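PDB 3X17: endoglucanase from Uncultured bacterium, which probably hydrolyses internal beta-1,4-glucosidic bonds of cellulose, as a family 9 glycoside hydrolase with an N-terminal Ig-like domain and an (alpha/alpha)6-barrel catalytic domain. Local coordinates for residues D386-G391 against R401-I406. Numbering follows the deposited sequence.
Sequences DYVTLG and RLVQRI
Two consecutive helices of the (alpha/alpha)6 barrel, 381-390 and 396-418, meet through Tyr387 and Val388 on the first and Leu402, Val403 and Ile406 on the second. The segment axes approach to 9.6 Å and cross well short of antiparallel, at 114° between their N-to-C directions; the nearest CA pair is Val388 and Val403. A CH-pi contact follows from the geometry: Leu402 CD1 lies over one face of the Tyr387 ring, 3.6 Å from its centroid and 29° off the normal. It is displaced toward the CB side of the ring, with CG and CD1 of Tyr387 both 3.3 Å from this methyl. Holding CG anti to the backbone N (chi1 -172°) places that carbon, one of the two ring atoms nearest the methyl. The two side chains cross at about a right angle. Beside this pair, Val388 CG2 packs closely on Leu402 CB at 3.4 Å and also reaches Val403 CG2, which Val388 CG1 meets at 3.5 Å. A looser touch from Ile406 CD1, 4.2 Å from Val388 CG2, extends the apolar patch by one helical turn. In the barrel this seam is also covered by helix 435-452, whose Leu452 touches both Val388 and Ile406. The tyrosine OH is hydrogen-bonded to Asp395 N in the connection between the helices, while its ring also meets that of Trp348. An alanine at Tyr387 would probably open a gap where the ring lay against the Leu402 CD1 methyl, which would keep only the CB contact with this residue, and leave Asp395 N without its hydroxyl partner. Just past the end of helix 381-390, Gly391 O accepts a hydrogen bond from Arg399 NH1 of the next helix.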
ATOM      1  N   ASP A 386     -13.528   8.621  -8.392  1.00 32.91           N
ATOM      2  CA  ASP A 386     -14.299   9.539  -7.552  1.00 30.68           C
ATOM      3  C   ASP A 386     -15.213  10.405  -8.413  1.00 31.11           C
ATOM      4  O   ASP A 386     -16.360  10.672  -8.051  1.00 31.63           O
ATOM      5  CB  ASP A 386     -13.382  10.428  -6.708  1.00 29.15           C
ATOM      6  CG  ASP A 386     -12.907   9.732  -5.449  1.00 34.05           C
ATOM      7  OD1 ASP A 386     -13.368   8.586  -5.205  1.00 39.23           O
ATOM      8  OD2 ASP A 386     -12.023  10.278  -4.749  1.00 33.74           O
ATOM      9  N   TYR A 387     -14.716  10.812  -9.571  1.00 30.57           N
ATOM     10  CA  TYR A 387     -15.569  11.431 -10.573  1.00 31.42           C
ATOM     11  C   TYR A 387     -16.812  10.578 -10.961  1.00 33.98           C
ATOM     12  O   TYR A 387     -17.948  11.038 -10.836  1.00 31.28           O
ATOM     13  CB  TYR A 387     -14.765  11.745 -11.828  1.00 31.15           C
ATOM     14  CG  TYR A 387     -15.543  12.580 -12.840  1.00 36.22           C
ATOM     15  CD1 TYR A 387     -16.645  12.044 -13.518  1.00 37.00           C
ATOM     16  CD2 TYR A 387     -15.127  13.867 -13.169  1.00 33.54           C
ATOM     17  CE1 TYR A 387     -17.335  12.783 -14.475  1.00 32.70           C
ATOM     18  CE2 TYR A 387     -15.798  14.615 -14.134  1.00 40.66           C
ATOM     19  CZ  TYR A 387     -16.919  14.080 -14.765  1.00 40.55           C
ATOM     20  OH  TYR A 387     -17.600  14.848 -15.702  1.00 39.70           O
ATOM     21  N   VAL A 388     -16.569   9.348 -11.431  1.00 33.00           N
ATOM     22  CA  VAL A 388     -17.623   8.388 -11.744  1.00 34.84           C
ATOM     23  C   VAL A 388     -18.582   8.141 -10.562  1.00 35.67           C
ATOM     24  O   VAL A 388     -19.797   8.254 -10.728  1.00 37.31           O
ATOM     25  CB  VAL A 388     -17.041   7.038 -12.331  1.00 35.17           C
ATOM     26  CG1 VAL A 388     -18.128   5.987 -12.443  1.00 38.55           C
ATOM     27  CG2 VAL A 388     -16.398   7.274 -13.730  1.00 28.97           C
ATOM     28  N   THR A 389     -18.059   7.876  -9.363  1.00 35.48           N
ATOM     29  CA  THR A 389     -18.925   7.451  -8.250  1.00 34.42           C
ATOM     30  C   THR A 389     -19.470   8.565  -7.371  1.00 35.39           C
ATOM     31  O   THR A 389     -20.384   8.331  -6.593  1.00 36.14           O
ATOM     32  CB  THR A 389     -18.284   6.415  -7.362  1.00 33.08           C
ATOM     33  OG1 THR A 389     -17.096   6.970  -6.747  1.00 32.19           O
ATOM     34  CG2 THR A 389     -17.932   5.167  -8.203  1.00 32.99           C
ATOM     35  N   LEU A 390     -18.834   9.727  -7.400  1.00 34.86           N
ATOM     36  CA  LEU A 390     -19.147  10.765  -6.410  1.00 38.18           C
ATOM     37  C   LEU A 390     -19.475  12.111  -7.050  1.00 38.07           C
ATOM     38  O   LEU A 390     -20.134  12.931  -6.428  1.00 36.74           O
ATOM     39  CB  LEU A 390     -18.010  10.941  -5.407  1.00 36.28           C
ATOM     40  CG  LEU A 390     -18.024  10.211  -4.065  1.00 41.39           C
ATOM     41  CD1 LEU A 390     -18.974   9.040  -4.003  1.00 45.91           C
ATOM     42  CD2 LEU A 390     -16.606   9.820  -3.618  1.00 35.39           C
ATOM     43  N   GLY A 391     -19.078  12.293  -8.312  1.00 40.58           N
ATOM     44  CA  GLY A 391     -19.302  13.546  -9.024  1.00 42.88           C
ATOM     45  C   GLY A 391     -20.774  13.776  -9.310  1.00 47.11           C
ATOM     46  O   GLY A 391     -21.448  12.899  -9.844  1.00 49.27           O
ATOM     47  N   ARG A 401     -16.299   7.905 -20.633  1.00 35.83           N
ATOM     48  CA  ARG A 401     -14.881   7.611 -20.886  1.00 37.70           C
ATOM     49  C   ARG A 401     -14.158   7.089 -19.640  1.00 37.72           C
ATOM     50  O   ARG A 401     -13.451   6.081 -19.692  1.00 38.24           O
ATOM     51  CB  ARG A 401     -14.157   8.829 -21.485  1.00 37.15           C
ATOM     52  CG  ARG A 401     -14.503   9.018 -22.957  1.00 36.45           C
ATOM     53  CD  ARG A 401     -14.182  10.419 -23.411  1.00 40.38           C
ATOM     54  NE  ARG A 401     -12.741  10.655 -23.401  1.00 38.89           N
ATOM     55  CZ  ARG A 401     -12.186  11.846 -23.558  1.00 44.34           C
ATOM     56  NH1 ARG A 401     -12.962  12.909 -23.769  1.00 38.95           N
ATOM     57  NH2 ARG A 401     -10.864  11.975 -23.494  1.00 48.80           N
ATOM     58  N   LEU A 402     -14.439   7.707 -18.500  1.00 37.63           N
ATOM     59  CA  LEU A 402     -13.832   7.300 -17.242  1.00 35.98           C
ATOM     60  C   LEU A 402     -14.217   5.873 -16.885  1.00 36.00           C
ATOM     61  O   LEU A 402     -13.355   5.063 -16.520  1.00 35.31           O
ATOM     62  CB  LEU A 402     -14.235   8.270 -16.126  1.00 34.99           C
ATOM     63  CG  LEU A 402     -13.807   9.727 -16.367  1.00 37.38           C
ATOM     64  CD1 LEU A 402     -14.235  10.647 -15.239  1.00 34.75           C
ATOM     65  CD2 LEU A 402     -12.315   9.843 -16.660  1.00 33.69           C
ATOM     66  N   VAL A 403     -15.490   5.536 -17.099  1.00 35.90           N
ATOM     67  CA  VAL A 403     -15.994   4.211 -16.748  1.00 35.30           C
ATOM     68  C   VAL A 403     -15.267   3.160 -17.574  1.00 35.63           C
ATOM     69  O   VAL A 403     -14.741   2.182 -17.032  1.00 34.81           O
ATOM     70  CB  VAL A 403     -17.553   4.089 -16.921  1.00 35.08           C
ATOM     71  CG1 VAL A 403     -17.974   2.634 -16.922  1.00 35.10           C
ATOM     72  CG2 VAL A 403     -18.292   4.808 -15.780  1.00 31.86           C
ATOM     73  N   GLN A 404     -15.280   3.350 -18.893  1.00 35.57           N
ATOM     74  CA  GLN A 404     -14.606   2.445 -19.825  1.00 36.51           C
ATOM     75  C   GLN A 404     -13.116   2.200 -19.466  1.00 35.84           C
ATOM     76  O   GLN A 404     -12.631   1.066 -19.531  1.00 35.19           O
ATOM     77  CB  GLN A 404     -14.732   3.009 -21.251  1.00 36.80           C
ATOM     78  CG  GLN A 404     -13.732   2.419 -22.244  1.00 47.35           C
ATOM     79  CD  GLN A 404     -12.723   3.434 -22.779  1.00 59.09           C
ATOM     80  OE1 GLN A 404     -11.769   3.059 -23.475  1.00 65.11           O
ATOM     81  NE2 GLN A 404     -12.929   4.722 -22.467  1.00 62.72           N
ATOM     82  N   ARG A 405     -12.385   3.261 -19.115  1.00 34.11           N
ATOM     83  CA  ARG A 405     -11.009   3.096 -18.658  1.00 33.08           C
ATOM     84  C   ARG A 405     -10.897   2.297 -17.363  1.00 34.25           C
ATOM     85  O   ARG A 405     -10.033   1.425 -17.238  1.00 34.35           O
ATOM     86  CB  ARG A 405     -10.299   4.444 -18.570  1.00 34.48           C
ATOM     87  CG  ARG A 405     -10.388   5.217 -19.868  1.00 41.11           C
ATOM     88  CD  ARG A 405      -9.077   5.834 -20.265  1.00 53.57           C
ATOM     89  NE  ARG A 405      -8.794   5.639 -21.683  1.00 66.05           N
ATOM     90  CZ  ARG A 405      -9.234   6.415 -22.678  1.00 71.13           C
ATOM     91  NH1 ARG A 405     -10.043   7.457 -22.444  1.00 70.02           N
ATOM     92  NH2 ARG A 405      -8.870   6.135 -23.927  1.00 69.83           N
ATOM     93  N   ILE A 406     -11.842   2.496 -16.449  1.00 33.98           N
ATOM     94  CA  ILE A 406     -11.830   1.736 -15.203  1.00 34.35           C
ATOM     95  C   ILE A 406     -12.007   0.236 -15.467  1.00 36.08           C
ATOM     96  O   ILE A 406     -11.280  -0.599 -14.903  1.00 35.60           O
ATOM     97  CB  ILE A 406     -12.894   2.254 -14.218  1.00 33.00           C
ATOM     98  CG1 ILE A 406     -12.509   3.646 -13.722  1.00 32.58           C
ATOM     99  CG2 ILE A 406     -13.049   1.295 -13.031  1.00 31.82           C
ATOM    100  CD1 ILE A 406     -13.575   4.341 -12.870  1.00 28.81           C
TER